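Side-chain contact in p22 protein (Trypanosoma brucei, PDB 3JV1), which acts as an accessory factor for the RNA editing of cytochrome oxidase subunit II transcripts and belongs to the Mam33 family: residues Glu55-Leu60 and Leu109-Ser114. Numbering follows the deposited sequence.
Sequences EIILQL and LALDTS
Ile57 meets Leu111 through methyl ends alone: CD1 of Ile57 stands 3.3 Å from CD2 of Leu111, a tight fit for two methyl groups, with the side chains set roughly perpendicular. With CD1 anti to CA (chi2 175°), Ile57 reaches out from strand 54-63 to the leucine, the last residue of the short helix 107-111. Leu58 turns to the other face of the antiparallel sheet, where it touches Trp34. Two residues on from Ile57, Gln59 leaves the same face of the strand as the isoleucine. Its chain runs extended to the amide, whose NE2 lies 3.4 Å from CG2 of Thr113; this is van der Waals contact of a polar nitrogen with a methyl group. The turn that presents Thr113 is shaped from within: OD1 of Asp112 accepts the backbone N of Ser114 at 2.9 Å in an Asx turn, nearly straight at 168°, and also takes Ser114 OG from above the carboxylate plane. Ser114 OG in turn caps helix 115-121 at the N of Ala117. Two small van der Waals touches, with 152 Å² buried in all, thus fit the helix end and turn against the strand by shape rather than by directional bonds, while Asp112 and Ser114 set the conformation of the turn.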
loop_
_atom_site.group_PDB
_atom_site.type_symbol
_atom_site.label_atom_id
_atom_site.label_comp_id
_atom_site.label_asym_id
_atom_site.label_seq_id
_atom_site.Cartn_x
_atom_site.Cartn_y
_atom_site.Cartn_z
ATOM N N GLU A 55 2.293 -28.677 -0.353
ATOM C CA GLU A 55 1.651 -28.097 0.811
ATOM C C GLU A 55 0.741 -27.032 0.228
ATOM O O GLU A 55 1.126 -26.329 -0.703
ATOM C CB GLU A 55 2.656 -27.454 1.763
ATOM C CG GLU A 55 1.969 -26.889 3.010
ATOM C CD GLU A 55 2.931 -26.234 3.961
ATOM O OE1 GLU A 55 3.725 -25.390 3.507
ATOM O OE2 GLU A 55 2.891 -26.557 5.166
ATOM N N ILE A 56 -0.479 -26.945 0.742
ATOM C CA ILE A 56 -1.434 -25.964 0.258
ATOM C C ILE A 56 -1.597 -24.956 1.389
ATOM O O ILE A 56 -1.902 -25.336 2.519
ATOM C CB ILE A 56 -2.802 -26.614 -0.045
ATOM C CG1 ILE A 56 -2.610 -27.948 -0.789
ATOM C CG2 ILE A 56 -3.666 -25.643 -0.845
ATOM C CD1 ILE A 56 -1.872 -27.856 -2.103
ATOM N N ILE A 57 -1.386 -23.679 1.087
ATOM C CA ILE A 57 -1.483 -22.641 2.101
ATOM C C ILE A 57 -2.512 -21.583 1.732
ATOM O O ILE A 57 -2.514 -21.066 0.609
ATOM C CB ILE A 57 -0.127 -21.956 2.302
ATOM C CG1 ILE A 57 0.909 -22.995 2.731
ATOM C CG2 ILE A 57 -0.248 -20.846 3.331
ATOM C CD1 ILE A 57 2.314 -22.454 2.848
ATOM N N LEU A 58 -3.391 -21.289 2.686
ATOM C CA LEU A 58 -4.441 -20.294 2.522
ATOM C C LEU A 58 -4.134 -19.134 3.455
ATOM O O LEU A 58 -4.103 -19.316 4.668
ATOM C CB LEU A 58 -5.800 -20.886 2.904
ATOM C CG LEU A 58 -6.690 -21.597 1.887
ATOM C CD1 LEU A 58 -7.609 -20.584 1.227
ATOM C CD2 LEU A 58 -5.843 -22.349 0.868
ATOM N N GLN A 59 -3.917 -17.950 2.895
ATOM C CA GLN A 59 -3.615 -16.766 3.702
ATOM C C GLN A 59 -4.606 -15.658 3.378
ATOM O O GLN A 59 -4.619 -15.166 2.246
ATOM C CB GLN A 59 -2.208 -16.231 3.394
ATOM C CG GLN A 59 -1.119 -17.270 3.279
ATOM C CD GLN A 59 0.215 -16.665 2.867
ATOM O OE1 GLN A 59 0.294 -15.915 1.892
ATOM N NE2 GLN A 59 1.271 -16.995 3.604
ATOM N N LEU A 60 -5.433 -15.267 4.345
ATOM C CA LEU A 60 -6.387 -14.178 4.118
ATOM C C LEU A 60 -5.561 -12.920 3.924
ATOM O O LEU A 60 -4.589 -12.707 4.644
ATOM C CB LEU A 60 -7.307 -13.988 5.323
ATOM C CG LEU A 60 -8.526 -14.900 5.481
ATOM C CD1 LEU A 60 -9.589 -14.485 4.488
ATOM C CD2 LEU A 60 -8.132 -16.349 5.291
ATOM N N LEU A 109 10.677 -17.297 -1.347
ATOM C CA LEU A 109 10.222 -15.917 -1.390
ATOM C C LEU A 109 8.697 -15.909 -1.380
ATOM O O LEU A 109 8.075 -15.078 -0.727
ATOM C CB LEU A 109 10.739 -15.220 -2.645
ATOM C CG LEU A 109 10.259 -13.784 -2.878
ATOM C CD1 LEU A 109 10.652 -12.885 -1.714
ATOM C CD2 LEU A 109 10.871 -13.274 -4.175
ATOM N N ALA A 110 8.100 -16.849 -2.103
ATOM C CA ALA A 110 6.649 -16.945 -2.169
ATOM C C ALA A 110 6.040 -17.134 -0.777
ATOM O O ALA A 110 4.999 -16.561 -0.466
ATOM C CB ALA A 110 6.246 -18.099 -3.078
ATOM N N LEU A 111 6.700 -17.933 0.055
ATOM C CA LEU A 111 6.221 -18.203 1.409
ATOM C C LEU A 111 6.508 -17.063 2.387
ATOM O O LEU A 111 5.794 -16.883 3.373
ATOM C CB LEU A 111 6.864 -19.486 1.941
ATOM C CG LEU A 111 6.428 -20.792 1.286
ATOM C CD1 LEU A 111 7.271 -21.930 1.817
ATOM C CD2 LEU A 111 4.963 -21.039 1.567
ATOM N N ASP A 112 7.563 -16.306 2.116
ATOM C CA ASP A 112 7.951 -15.198 2.974
ATOM C C ASP A 112 6.838 -14.160 3.002
ATOM O O ASP A 112 6.427 -13.654 1.961
ATOM C CB ASP A 112 9.233 -14.564 2.445
ATOM C CG ASP A 112 9.900 -13.660 3.460
ATOM O OD1 ASP A 112 9.187 -13.078 4.303
ATOM O OD2 ASP A 112 11.141 -13.526 3.398
ATOM N N THR A 113 6.351 -13.835 4.194
ATOM C CA THR A 113 5.285 -12.851 4.309
ATOM C C THR A 113 5.742 -11.505 4.881
ATOM O O THR A 113 4.913 -10.676 5.230
ATOM C CB THR A 113 4.129 -13.388 5.181
ATOM O OG1 THR A 113 4.644 -13.822 6.444
ATOM C CG2 THR A 113 3.437 -14.557 4.490
ATOM N N SER A 114 7.048 -11.275 4.975
ATOM C CA SER A 114 7.542 -10.002 5.505
ATOM C C SER A 114 7.167 -8.845 4.574
ATOM O O SER A 114 6.829 -9.062 3.419
ATOM C CB SER A 114 9.058 -10.056 5.681
ATOM O OG SER A 114 9.720 -10.156 4.435
#